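Local coordinates for protein thiol peroxidase (Aquifex aeolicus, PDB 2YZH) that probably reduces hydrogen peroxide and organic hydroperoxides to water and alcohols at the expense of thioredoxin, protecting the cell from oxidative stress, at residues M3-N8 with G18-V23; E29-T34 with F111-M116; V49-T54 with V80-V85; V85-P90 with G130-A135. All blocks are in the same frame, centred on the assembly; numbering follows the deposited sequence.

How the contacts relate
Contacts 2, 3 and 4 all reach one thioredoxin-fold sheet, and contact 1 lies at the surface of the chain, beside the N-terminal hairpin. Contact 3 pairs two central strands; its centre is about 13 Å from those of contacts 2 and 4. Contacts 3 and 4 share Val-85, and Thr-54 OG1 is 2.8 Å from Ala-133 O, a probable hydrogen bond. Met-116 of contact 2 packs on Thr-54, Ile-52 and Val-85 as well as on Leu-132 of contact 4. Contact 1 touches contact 4 through Met-3 on Ala-135. The predicted peroxidatic Cys-63 lies close to contacts 3 and 4: its side chain is about 7 Å from those of Val-84 and Ser-86.

Contact 1 (M3-N8 with G18-V23); sequences MARTVN and GPELKV. With SO4 (sulfate ion), chain H.
Glu-20 reaches across to Arg-5 and Met-3 beside the N-terminal beta hairpin found in peroxiredoxins of the Tpx subfamily, here strands 6-9 and 12-15. Residues 18-23 belong to the loop that leads from this hairpin into the thioredoxin fold. With CG anti to the backbone N (chi1 -170°) and an extended chain beyond, Glu-20 brings its carboxylate up to residues 3-5 and crosses the Arg-5 side chain at about a right angle. Its OE2 stands 3.3 Å above the guanidinium plane of Arg-5, displaced toward the rim and 3.6 Å from NE. The two planar groups are 58° apart and no N-H is directed at OE2, so the pair is a long salt bridge resting on charge alone. The other branch, Glu-20 OE1, comes within 3.0 Å of Met-3 O; two acceptors this near would probably raise the cost of a full negative charge on Glu-20, which Arg-5 may partly offset. Met-3 sets CB 3.4 Å from Leu-21 O, then bends at chi2, and its side chain packs on Phe-137 and Leu-150. A water accepts from Met-3 N and donates to Leu-21 O. The guanidinium edge of Arg-5 serves a sulfate, probably from the crystallisation liquor, which Gly-126 N of the second subunit also binds. Sulfate O2 takes three N-H groups: Arg-5 NH1 at 3.1 Å, Arg-5 NH2 at 3.0 Å and Glu-20 N at 3.0 Å.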
loop_
_atom_site.group_PDB
_atom_site.type_symbol
_atom_site.label_atom_id
_atom_site.label_comp_id
_atom_site.label_asym_id
_atom_site.label_seq_id
_atom_site.Cartn_x
_atom_site.Cartn_y
_atom_site.Cartn_z
ATOM N N MET D 3 14.522 -19.390 8.035
ATOM C CA MET D 3 14.311 -18.096 7.413
ATOM C C MET D 3 15.297 -17.132 8.075
ATOM O O MET D 3 15.981 -17.495 9.033
ATOM C CB MET D 3 12.870 -17.640 7.647
ATOM C CG MET D 3 12.158 -17.110 6.411
ATOM S SD MET D 3 12.081 -18.280 5.021
ATOM C CE MET D 3 12.044 -17.123 3.664
ATOM N N ALA D 4 15.381 -15.915 7.558
ATOM C CA ALA D 4 16.272 -14.903 8.116
ATOM C C ALA D 4 15.611 -13.551 7.884
ATOM O O ALA D 4 14.661 -13.457 7.112
ATOM C CB ALA D 4 17.637 -14.960 7.426
ATOM N N ARG D 5 16.101 -12.512 8.552
ATOM C CA ARG D 5 15.526 -11.180 8.396
ATOM C C ARG D 5 16.356 -10.328 7.447
ATOM O O ARG D 5 16.072 -9.148 7.246
ATOM C CB ARG D 5 15.421 -10.482 9.755
ATOM C CG ARG D 5 14.450 -11.149 10.719
ATOM C CD ARG D 5 14.399 -10.414 12.056
ATOM N NE ARG D 5 13.584 -11.116 13.043
ATOM C CZ ARG D 5 12.254 -11.120 13.061
ATOM N NH1 ARG D 5 11.567 -10.452 12.141
ATOM N NH2 ARG D 5 11.607 -11.794 14.003
ATOM N N THR D 6 17.385 -10.936 6.868
ATOM C CA THR D 6 18.263 -10.244 5.935
ATOM C C THR D 6 18.742 -11.188 4.830
ATOM O O THR D 6 18.790 -12.404 5.014
ATOM C CB THR D 6 19.519 -9.681 6.662
ATOM O OG1 THR D 6 19.120 -8.789 7.711
ATOM C CG2 THR D 6 20.404 -8.926 5.688
ATOM N N VAL D 7 19.074 -10.615 3.680
ATOM C CA VAL D 7 19.610 -11.363 2.545
ATOM C C VAL D 7 20.590 -10.411 1.890
ATOM O O VAL D 7 20.563 -9.209 2.163
ATOM C CB VAL D 7 18.532 -11.734 1.488
ATOM C CG1 VAL D 7 17.521 -12.693 2.084
ATOM C CG2 VAL D 7 17.853 -10.475 0.962
ATOM N N ASN D 8 21.467 -10.934 1.043
ATOM C CA ASN D 8 22.414 -10.074 0.352
ATOM C C ASN D 8 21.954 -9.844 -1.081
ATOM O O ASN D 8 21.323 -10.714 -1.688
ATOM C CB ASN D 8 23.810 -10.706 0.291
ATOM C CG ASN D 8 24.468 -10.816 1.643
ATOM O OD1 ASN D 8 24.279 -9.969 2.516
ATOM N ND2 ASN D 8 25.276 -11.855 1.817
ATOM N N GLY D 18 9.271 -7.591 8.202
ATOM C CA GLY D 18 8.741 -8.698 8.985
ATOM C C GLY D 18 7.312 -9.029 8.577
ATOM O O GLY D 18 6.754 -8.362 7.704
ATOM N N PRO D 19 6.685 -10.048 9.189
ATOM C CA PRO D 19 7.221 -10.918 10.239
ATOM C C PRO D 19 8.024 -12.075 9.657
ATOM O O PRO D 19 7.832 -12.458 8.502
ATOM C CB PRO D 19 5.963 -11.415 10.930
ATOM C CG PRO D 19 5.043 -11.617 9.756
ATOM C CD PRO D 19 5.252 -10.327 8.972
ATOM N N GLU D 20 8.922 -12.633 10.460
ATOM C CA GLU D 20 9.719 -13.763 10.010
ATOM C C GLU D 20 8.913 -15.025 10.300
ATOM O O GLU D 20 8.438 -15.218 11.414
ATOM C CB GLU D 20 11.049 -13.818 10.767
ATOM C CG GLU D 20 12.029 -14.825 10.193
ATOM C CD GLU D 20 13.248 -15.037 11.070
ATOM O OE1 GLU D 20 14.227 -15.636 10.582
ATOM O OE2 GLU D 20 13.226 -14.616 12.245
ATOM N N LEU D 21 8.737 -15.878 9.298
ATOM C CA LEU D 21 7.990 -17.114 9.505
ATOM C C LEU D 21 8.909 -18.271 9.871
ATOM O O LEU D 21 10.090 -18.280 9.520
ATOM C CB LEU D 21 7.192 -17.478 8.251
ATOM C CG LEU D 21 5.796 -16.872 8.093
ATOM C CD1 LEU D 21 5.864 -15.354 8.172
ATOM C CD2 LEU D 21 5.208 -17.320 6.761
ATOM N N LYS D 22 8.365 -19.243 10.590
ATOM C CA LYS D 22 9.137 -20.415 10.978
ATOM C C LYS D 22 8.291 -21.660 10.748
ATOM O O LYS D 22 7.064 -21.583 10.663
ATOM C CB LYS D 22 9.537 -20.337 12.454
ATOM C CG LYS D 22 8.371 -20.477 13.414
ATOM C CD LYS D 22 8.844 -20.761 14.834
ATOM C CE LYS D 22 7.664 -20.905 15.779
ATOM N NZ LYS D 22 8.096 -21.299 17.144
ATOM N N VAL D 23 8.952 -22.804 10.628
ATOM C CA VAL D 23 8.246 -24.059 10.425
ATOM C C VAL D 23 7.266 -24.245 11.577
ATOM O O VAL D 23 7.611 -24.017 12.738
ATOM C CB VAL D 23 9.240 -25.239 10.361
ATOM C CG1 VAL D 23 8.505 -26.569 10.482
ATOM C CG2 VAL D 23 9.998 -25.184 9.044
HETATM S S SO4 H . 8.263 -9.982 13.704
HETATM O O1 SO4 H . 6.868 -10.124 14.162
HETATM O O2 SO4 H . 8.732 -11.259 13.138
HETATM O O3 SO4 H . 8.338 -8.919 12.678
HETATM O O4 SO4 H . 9.122 -9.623 14.850
HETATM O O HOH W 1 12.276 -19.652 9.855
#

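Contact 2 (E29-T34 with F111-M116); sequences EAVVVT and FRYRDM
Strand 30-34 of the thioredoxin-fold sheet is met from Ala-30 to Val-33 by the loop 111-116, with Asp-115 bonded to Val-31 where the neighbouring strand 106-109 has already ended. Val-33 still pairs through its backbone with Ser-109; at Val-31 a side chain and a water take over. The N-H of Val-31 points almost straight (172°) at Asp-115 OD2, 2.9 Å away, meeting it on the anti side and 21° out of the carboxylate plane. The Val-31 carbonyl accepts from a water that accepts from Tyr-113 N. That same Val-31 O lies at the edge of the Tyr-113 ring, 3.6 Å from CD2, while Val-31 CG1 packs 3.8 Å from Tyr-113 CE2. Val-33 CG2 sits over one face of the Arg-112 guanidinium, 3.7 Å from NH1, and touches Phe-111 CE2. Arg-112 NH2 is hydrogen-bonded to Lys-129 O and Ala-127 O of the fourth subunit, and NH1 forms a salt bridge with Glu-39. Ala-30 CB rests on Asp-115 CB at 3.6 Å and on Met-116 SD at 3.7 Å. Asp-115 also forms salt bridges, through OD1 to Lys-118 and through OD2 to Lys-118 of the third subunit. An alanine at Asp-115 would probably deprive the Val-31 N-H of its acceptor and remove one carboxylate partner from each lysine. OD2 thus serves a strand N-H and a lysine of another subunit together, consistent with a carboxylate that stays ionised.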
loop_
_atom_site.group_PDB
_atom_site.type_symbol
_atom_site.label_atom_id
_atom_site.label_comp_id
_atom_site.label_asym_id
_atom_site.label_seq_id
_atom_site.Cartn_x
_atom_site.Cartn_y
_atom_site.Cartn_z
ATOM N N GLU D 29 -2.656 -16.518 4.037
ATOM C CA GLU D 29 -3.252 -16.597 2.712
ATOM C C GLU D 29 -2.815 -15.376 1.922
ATOM O O GLU D 29 -2.704 -14.273 2.463
ATOM C CB GLU D 29 -4.782 -16.644 2.783
ATOM C CG GLU D 29 -5.310 -17.935 3.379
ATOM C CD GLU D 29 -6.801 -18.119 3.188
ATOM O OE1 GLU D 29 -7.503 -17.125 2.917
ATOM O OE2 GLU D 29 -7.269 -19.268 3.325
ATOM N N ALA D 30 -2.546 -15.584 0.642
ATOM C CA ALA D 30 -2.134 -14.504 -0.234
ATOM C C ALA D 30 -3.041 -14.536 -1.453
ATOM O O ALA D 30 -3.167 -15.565 -2.115
ATOM C CB ALA D 30 -0.680 -14.687 -0.653
ATOM N N VAL D 31 -3.683 -13.408 -1.729
ATOM C CA VAL D 31 -4.578 -13.295 -2.870
ATOM C C VAL D 31 -3.751 -12.769 -4.032
ATOM O O VAL D 31 -3.411 -11.583 -4.077
ATOM C CB VAL D 31 -5.726 -12.320 -2.572
ATOM C CG1 VAL D 31 -6.652 -12.231 -3.781
ATOM C CG2 VAL D 31 -6.492 -12.791 -1.339
ATOM N N VAL D 32 -3.420 -13.663 -4.961
ATOM C CA VAL D 32 -2.601 -13.308 -6.110
ATOM C C VAL D 32 -3.387 -13.359 -7.423
ATOM O O VAL D 32 -4.491 -13.911 -7.483
ATOM C CB VAL D 32 -1.351 -14.232 -6.182
ATOM C CG1 VAL D 32 -0.434 -13.952 -4.991
ATOM C CG2 VAL D 32 -1.776 -15.701 -6.167
ATOM N N VAL D 33 -2.813 -12.779 -8.470
ATOM C CA VAL D 33 -3.478 -12.716 -9.769
ATOM C C VAL D 33 -2.747 -13.541 -10.825
ATOM O O VAL D 33 -1.548 -13.339 -11.052
ATOM C CB VAL D 33 -3.579 -11.239 -10.246
ATOM C CG1 VAL D 33 -4.387 -11.154 -11.540
ATOM C CG2 VAL D 33 -4.231 -10.380 -9.164
ATOM N N THR D 34 -3.461 -14.468 -11.465
ATOM C CA THR D 34 -2.864 -15.316 -12.501
ATOM C C THR D 34 -2.826 -14.604 -13.856
ATOM O O THR D 34 -3.410 -13.534 -14.015
ATOM C CB THR D 34 -3.610 -16.669 -12.628
ATOM O OG1 THR D 34 -5.014 -16.440 -12.772
ATOM C CG2 THR D 34 -3.379 -17.516 -11.389
ATOM N N PHE D 111 1.106 -8.127 -7.153
ATOM C CA PHE D 111 1.052 -6.677 -7.295
ATOM C C PHE D 111 -0.152 -6.009 -6.646
ATOM O O PHE D 111 -0.051 -4.889 -6.156
ATOM C CB PHE D 111 1.077 -6.287 -8.787
ATOM C CG PHE D 111 -0.298 -6.136 -9.407
ATOM C CD1 PHE D 111 -0.928 -4.892 -9.446
ATOM C CD2 PHE D 111 -0.971 -7.243 -9.921
ATOM C CE1 PHE D 111 -2.209 -4.748 -9.988
ATOM C CE2 PHE D 111 -2.256 -7.113 -10.468
ATOM C CZ PHE D 111 -2.875 -5.864 -10.502
ATOM N N ARG D 112 -1.286 -6.696 -6.630
ATOM C CA ARG D 112 -2.495 -6.077 -6.119
ATOM C C ARG D 112 -2.586 -5.833 -4.625
ATOM O O ARG D 112 -2.976 -4.744 -4.206
ATOM C CB ARG D 112 -3.714 -6.868 -6.605
ATOM C CG ARG D 112 -5.055 -6.242 -6.263
ATOM C CD ARG D 112 -6.159 -6.908 -7.078
ATOM N NE ARG D 112 -6.149 -6.437 -8.463
ATOM C CZ ARG D 112 -6.692 -7.099 -9.481
ATOM N NH1 ARG D 112 -7.286 -8.269 -9.273
ATOM N NH2 ARG D 112 -6.651 -6.587 -10.705
ATOM N N TYR D 113 -2.208 -6.821 -3.824
ATOM C CA TYR D 113 -2.304 -6.686 -2.378
ATOM C C TYR D 113 -0.971 -6.841 -1.656
ATOM O O TYR D 113 -0.868 -6.544 -0.465
ATOM C CB TYR D 113 -3.286 -7.723 -1.846
ATOM C CG TYR D 113 -4.685 -7.574 -2.396
ATOM C CD1 TYR D 113 -5.473 -6.471 -2.061
ATOM C CD2 TYR D 113 -5.232 -8.546 -3.233
ATOM C CE1 TYR D 113 -6.783 -6.344 -2.548
ATOM C CE2 TYR D 113 -6.531 -8.428 -3.722
ATOM C CZ TYR D 113 -7.297 -7.330 -3.376
ATOM O OH TYR D 113 -8.583 -7.222 -3.856
ATOM N N ARG D 114 0.038 -7.303 -2.385
ATOM C CA ARG D 114 1.365 -7.521 -1.819
ATOM C C ARG D 114 1.239 -8.327 -0.535
ATOM O O ARG D 114 1.843 -7.999 0.494
ATOM C CB ARG D 114 2.072 -6.188 -1.543
ATOM C CG ARG D 114 3.581 -6.342 -1.361
ATOM C CD ARG D 114 4.304 -4.994 -1.330
ATOM N NE ARG D 114 4.011 -4.237 -0.114
ATOM C CZ ARG D 114 4.517 -3.036 0.153
ATOM N NH1 ARG D 114 5.338 -2.456 -0.714
ATOM N NH2 ARG D 114 4.215 -2.421 1.289
ATOM N N ASP D 115 0.451 -9.395 -0.601
ATOM C CA ASP D 115 0.240 -10.251 0.560
ATOM C C ASP D 115 1.481 -11.032 0.964
ATOM O O ASP D 115 1.578 -11.478 2.100
ATOM C CB ASP D 115 -0.905 -11.241 0.308
ATOM C CG ASP D 115 -2.272 -10.622 0.549
ATOM O OD1 ASP D 115 -2.400 -9.831 1.507
ATOM O OD2 ASP D 115 -3.217 -10.938 -0.203
ATOM N N MET D 116 2.436 -11.203 0.051
ATOM C CA MET D 116 3.623 -11.963 0.413
ATOM C C MET D 116 4.456 -11.268 1.488
ATOM O O MET D 116 5.418 -11.840 1.997
ATOM C CB MET D 116 4.466 -12.289 -0.826
ATOM C CG MET D 116 3.767 -13.260 -1.784
ATOM S SD MET D 116 3.039 -14.721 -0.948
ATOM C CE MET D 116 4.513 -15.684 -0.535
HETATM O O HOH W 2 -1.635 -9.552 -4.425
#

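Contact 3 (V49-T54 with V80-V85); sequences VQVIIT and VDVTVV
Val-51 and Ile-53 each use both backbone polar atoms toward strand 80-85, and Val-49 adds its carbonyl. The N-H of Val-51 goes to Asp-81 O at 2.9 Å and its carbonyl takes Thr-83 N; Ile-53 N donates to Thr-83 O at 2.9 Å and its carbonyl takes Val-85 N at 2.7 Å. With Asp-81 N on Val-49 O this makes five bonds, their angles at hydrogen running from 153° at that first pair to 175° at Ile-53 N. The alternate residues bond outward, Gln-50, Ile-52 and Thr-54 to strand 135-139, Val-82 and Val-84 to Thr-106 on the far side. The segment axes run parallel, 19° apart, as the two strands of a beta-alpha-beta crossover through helix 61-73, which carries the predicted peroxidatic Cys-63. On the face covered by helices 61-73 and 160-170, Val-51 and Val-82 run alongside each other in the same direction, with CB of Val-51 3.8 Å from CG2 of Val-82. Ile-53 CD1 crosses to Val-82 CG1 at 3.7 Å, and Val-51 CG2 meets Val-80 CG2 at 3.7 Å. An alanine at Val-82 would probably open a gap under Ile-53 CD1 and Val-51, since both gamma carbons supply those contacts. Polar side chains on the opposite face find mates beyond the pair: Gln-50 OE1 accepts from Gly-43 N, and Thr-83 OG1 bonds Lys-40 NZ. Thr-54 has OG1 between its own N and carbonyl carbon, bonded to Ala-133 O.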
loop_
_atom_site.group_PDB
_atom_site.type_symbol
_atom_site.label_atom_id
_atom_site.label_comp_id
_atom_site.label_asym_id
_atom_site.label_seq_id
_atom_site.Cartn_x
_atom_site.Cartn_y
_atom_site.Cartn_z
ATOM N N VAL D 49 -0.626 -30.481 -0.922
ATOM C CA VAL D 49 0.626 -29.870 -0.486
ATOM C C VAL D 49 0.913 -28.674 -1.384
ATOM O O VAL D 49 0.877 -28.783 -2.607
ATOM C CB VAL D 49 1.807 -30.869 -0.553
ATOM C CG1 VAL D 49 3.123 -30.139 -0.334
ATOM C CG2 VAL D 49 1.636 -31.938 0.517
ATOM N N GLN D 50 1.197 -27.529 -0.777
ATOM C CA GLN D 50 1.461 -26.326 -1.548
ATOM C C GLN D 50 2.925 -25.932 -1.535
ATOM O O GLN D 50 3.589 -26.000 -0.505
ATOM C CB GLN D 50 0.653 -25.149 -0.997
ATOM C CG GLN D 50 -0.829 -25.376 -0.866
ATOM C CD GLN D 50 -1.524 -24.154 -0.297
ATOM O OE1 GLN D 50 -1.504 -23.085 -0.905
ATOM N NE2 GLN D 50 -2.133 -24.302 0.874
ATOM N N VAL D 51 3.419 -25.514 -2.692
ATOM C CA VAL D 51 4.793 -25.060 -2.824
ATOM C C VAL D 51 4.721 -23.642 -3.375
ATOM O O VAL D 51 4.271 -23.428 -4.498
ATOM C CB VAL D 51 5.602 -25.942 -3.799
ATOM C CG1 VAL D 51 7.033 -25.415 -3.916
ATOM C CG2 VAL D 51 5.606 -27.384 -3.310
ATOM N N ILE D 52 5.146 -22.679 -2.566
ATOM C CA ILE D 52 5.129 -21.278 -2.953
ATOM C C ILE D 52 6.570 -20.829 -3.151
ATOM O O ILE D 52 7.371 -20.852 -2.220
ATOM C CB ILE D 52 4.456 -20.428 -1.862
ATOM C CG1 ILE D 52 3.028 -20.932 -1.633
ATOM C CG2 ILE D 52 4.450 -18.961 -2.262
ATOM C CD1 ILE D 52 2.321 -20.275 -0.463
ATOM N N ILE D 53 6.884 -20.425 -4.374
ATOM C CA ILE D 53 8.225 -19.998 -4.736
ATOM C C ILE D 53 8.217 -18.509 -5.050
ATOM O O ILE D 53 7.554 -18.077 -5.988
ATOM C CB ILE D 53 8.701 -20.782 -5.985
ATOM C CG1 ILE D 53 8.647 -22.286 -5.688
ATOM C CG2 ILE D 53 10.099 -20.329 -6.397
ATOM C CD1 ILE D 53 8.769 -23.180 -6.911
ATOM N N THR D 54 8.941 -17.715 -4.270
ATOM C CA THR D 54 8.967 -16.286 -4.539
ATOM C C THR D 54 10.236 -15.890 -5.274
ATOM O O THR D 54 11.313 -16.431 -5.020
ATOM C CB THR D 54 8.844 -15.454 -3.241
ATOM O OG1 THR D 54 9.923 -15.775 -2.350
ATOM C CG2 THR D 54 7.504 -15.745 -2.554
ATOM N N VAL D 80 0.298 -32.160 -5.405
ATOM C CA VAL D 80 1.001 -30.921 -5.096
ATOM C C VAL D 80 0.515 -29.770 -5.969
ATOM O O VAL D 80 0.064 -29.974 -7.097
ATOM C CB VAL D 80 2.532 -31.085 -5.283
ATOM C CG1 VAL D 80 2.871 -31.181 -6.764
ATOM C CG2 VAL D 80 3.267 -29.921 -4.636
ATOM N N ASP D 81 0.594 -28.560 -5.434
ATOM C CA ASP D 81 0.181 -27.366 -6.160
ATOM C C ASP D 81 1.333 -26.375 -6.028
ATOM O O ASP D 81 1.572 -25.836 -4.948
ATOM C CB ASP D 81 -1.103 -26.796 -5.546
ATOM C CG ASP D 81 -1.586 -25.555 -6.259
ATOM O OD1 ASP D 81 -1.748 -25.601 -7.498
ATOM O OD2 ASP D 81 -1.810 -24.532 -5.582
ATOM N N VAL D 82 2.050 -26.152 -7.127
ATOM C CA VAL D 82 3.206 -25.257 -7.135
ATOM C C VAL D 82 2.929 -23.913 -7.802
ATOM O O VAL D 82 2.469 -23.852 -8.942
ATOM C CB VAL D 82 4.407 -25.931 -7.850
ATOM C CG1 VAL D 82 5.645 -25.068 -7.733
ATOM C CG2 VAL D 82 4.659 -27.301 -7.248
ATOM N N THR D 83 3.233 -22.832 -7.089
ATOM C CA THR D 83 3.008 -21.492 -7.609
ATOM C C THR D 83 4.253 -20.622 -7.462
ATOM O O THR D 83 4.838 -20.555 -6.381
ATOM C CB THR D 83 1.854 -20.789 -6.859
ATOM O OG1 THR D 83 0.683 -21.618 -6.876
ATOM C CG2 THR D 83 1.526 -19.455 -7.523
ATOM N N VAL D 84 4.659 -19.973 -8.550
ATOM C CA VAL D 84 5.805 -19.058 -8.530
ATOM C C VAL D 84 5.202 -17.660 -8.398
ATOM O O VAL D 84 4.397 -17.256 -9.235
ATOM C CB VAL D 84 6.626 -19.130 -9.838
ATOM C CG1 VAL D 84 7.744 -18.092 -9.808
ATOM C CG2 VAL D 84 7.221 -20.524 -10.004
ATOM N N VAL D 85 5.585 -16.925 -7.358
ATOM C CA VAL D 85 5.022 -15.595 -7.120
ATOM C C VAL D 85 6.030 -14.454 -7.172
ATOM O O VAL D 85 7.126 -14.562 -6.627
ATOM C CB VAL D 85 4.323 -15.548 -5.742
ATOM C CG1 VAL D 85 3.686 -14.174 -5.514
ATOM C CG2 VAL D 85 3.270 -16.641 -5.662
#

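Contact 4 (V85-P90 with G130-A135); sequences VSMDLP and GILARA
Met-87 and Leu-132 meet through side chains that both set CG anti to their own carbonyl carbon, at chi1 -66° and -58° respectively. Their side chains cross at about a right angle, with Met-87 CG 4.0 Å from Leu-132 CG. Met-87 then bends at chi2 and chi3, and Gly-130 O lies 3.7 Å from its CG and 4.1 Å from its CE; Ile-131 CD1 touches its CB more loosely. Leu-132 CD1 reaches the end of strand 80-86, where it is 3.9 Å from Val-85 O and 4.1 Å from Ser-86 CA. The contact thus joins the exit of a central strand of the thioredoxin fold to the loop that runs into strand 135-139. Gly-130 has a phi of 95°, at which any CB would press on the carbonyl O of the preceding residue. At the last residue of the strand, Ser-86 OG accepts from Asp-88 N in an ST turn and donates to Asp-88 OD2, approaching from above the carboxylate plane. Asp-88 also binds Ser-57 OG and Leu-58 N, in the loop before the helix of Cys-63. Arg-134 packs on Cys-63 and forms a salt bridge to Glu-66, consistent with the active-site arginine of peroxiredoxins. The fourth subunit covers part of this region, its Leu-89 on Met-87 and its Phe-111 on Ile-131. Between the backbones a single water accepts from Met-87 N at 2.9 Å and from Leu-132 N at 3.1 Å, so two buried amides are satisfied through one oxygen while the side chains around them meet by apolar packing.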
loop_
_atom_site.group_PDB
_atom_site.type_symbol
_atom_site.label_atom_id
_atom_site.label_comp_id
_atom_site.label_asym_id
_atom_site.label_seq_id
_atom_site.Cartn_x
_atom_site.Cartn_y
_atom_site.Cartn_z
ATOM N N VAL D 85 5.585 -16.925 -7.358
ATOM C CA VAL D 85 5.022 -15.595 -7.120
ATOM C C VAL D 85 6.030 -14.454 -7.172
ATOM O O VAL D 85 7.126 -14.562 -6.627
ATOM C CB VAL D 85 4.323 -15.548 -5.742
ATOM C CG1 VAL D 85 3.686 -14.174 -5.514
ATOM C CG2 VAL D 85 3.270 -16.641 -5.662
ATOM N N SER D 86 5.644 -13.356 -7.814
ATOM C CA SER D 86 6.509 -12.183 -7.913
ATOM C C SER D 86 5.654 -10.929 -8.015
ATOM O O SER D 86 4.421 -11.005 -8.084
ATOM C CB SER D 86 7.397 -12.269 -9.153
ATOM O OG SER D 86 6.651 -11.936 -10.311
ATOM N N MET D 87 6.308 -9.774 -8.032
ATOM C CA MET D 87 5.593 -8.515 -8.140
ATOM C C MET D 87 5.402 -8.110 -9.601
ATOM O O MET D 87 4.922 -7.019 -9.877
ATOM C CB MET D 87 6.339 -7.404 -7.389
ATOM C CG MET D 87 6.390 -7.597 -5.878
ATOM S SD MET D 87 4.744 -7.787 -5.157
ATOM C CE MET D 87 4.261 -6.085 -4.899
ATOM N N ASP D 88 5.784 -8.982 -10.531
ATOM C CA ASP D 88 5.612 -8.696 -11.961
ATOM C C ASP D 88 4.120 -8.550 -12.217
ATOM O O ASP D 88 3.328 -9.231 -11.573
ATOM C CB ASP D 88 6.083 -9.869 -12.829
ATOM C CG ASP D 88 7.569 -10.130 -12.727
ATOM O OD1 ASP D 88 8.355 -9.215 -13.035
ATOM O OD2 ASP D 88 7.943 -11.258 -12.348
ATOM N N LEU D 89 3.728 -7.680 -13.143
ATOM C CA LEU D 89 2.306 -7.563 -13.459
ATOM C C LEU D 89 1.959 -8.827 -14.228
ATOM O O LEU D 89 2.834 -9.452 -14.831
ATOM C CB LEU D 89 2.012 -6.356 -14.356
ATOM C CG LEU D 89 2.064 -4.949 -13.770
ATOM C CD1 LEU D 89 1.529 -3.977 -14.813
ATOM C CD2 LEU D 89 1.218 -4.868 -12.491
ATOM N N PRO D 90 0.680 -9.225 -14.214
ATOM C CA PRO D 90 0.236 -10.426 -14.926
ATOM C C PRO D 90 0.615 -10.402 -16.413
ATOM O O PRO D 90 0.884 -11.441 -17.009
ATOM C CB PRO D 90 -1.280 -10.406 -14.719
ATOM C CG PRO D 90 -1.418 -9.766 -13.364
ATOM C CD PRO D 90 -0.430 -8.622 -13.452
ATOM N N GLY D 130 10.687 -3.202 -2.108
ATOM C CA GLY D 130 9.346 -3.359 -2.651
ATOM C C GLY D 130 9.158 -4.600 -3.508
ATOM O O GLY D 130 8.043 -4.900 -3.945
ATOM N N ILE D 131 10.257 -5.311 -3.750
ATOM C CA ILE D 131 10.275 -6.528 -4.562
ATOM C C ILE D 131 10.385 -7.738 -3.629
ATOM O O ILE D 131 10.776 -7.595 -2.475
ATOM C CB ILE D 131 11.494 -6.493 -5.532
ATOM C CG1 ILE D 131 11.354 -5.301 -6.483
ATOM C CG2 ILE D 131 11.599 -7.777 -6.329
ATOM C CD1 ILE D 131 10.072 -5.325 -7.305
ATOM N N LEU D 132 10.040 -8.928 -4.116
ATOM C CA LEU D 132 10.115 -10.116 -3.271
ATOM C C LEU D 132 11.483 -10.787 -3.338
ATOM O O LEU D 132 12.103 -10.845 -4.404
ATOM C CB LEU D 132 9.037 -11.136 -3.676
ATOM C CG LEU D 132 7.576 -10.674 -3.630
ATOM C CD1 LEU D 132 6.668 -11.885 -3.818
ATOM C CD2 LEU D 132 7.278 -10.000 -2.288
ATOM N N ALA D 133 11.959 -11.277 -2.193
ATOM C CA ALA D 133 13.243 -11.975 -2.144
ATOM C C ALA D 133 13.030 -13.400 -2.656
ATOM O O ALA D 133 11.892 -13.869 -2.772
ATOM C CB ALA D 133 13.782 -12.002 -0.718
ATOM N N ARG D 134 14.127 -14.090 -2.955
ATOM C CA ARG D 134 14.055 -15.449 -3.477
ATOM C C ARG D 134 13.914 -16.447 -2.336
ATOM O O ARG D 134 14.831 -16.627 -1.527
ATOM C CB ARG D 134 15.311 -15.747 -4.301
ATOM C CG ARG D 134 15.205 -16.954 -5.227
ATOM C CD ARG D 134 16.516 -17.150 -5.998
ATOM N NE ARG D 134 16.954 -15.923 -6.665
ATOM C CZ ARG D 134 16.336 -15.367 -7.703
ATOM N NH1 ARG D 134 15.244 -15.929 -8.209
ATOM N NH2 ARG D 134 16.799 -14.242 -8.229
ATOM N N ALA D 135 12.757 -17.096 -2.266
ATOM C CA ALA D 135 12.507 -18.059 -1.207
ATOM C C ALA D 135 11.570 -19.168 -1.655
ATOM O O ALA D 135 10.944 -19.082 -2.715
ATOM C CB ALA D 135 11.915 -17.353 0.003
HETATM O O HOH W 3 8.952 -9.960 -6.871
#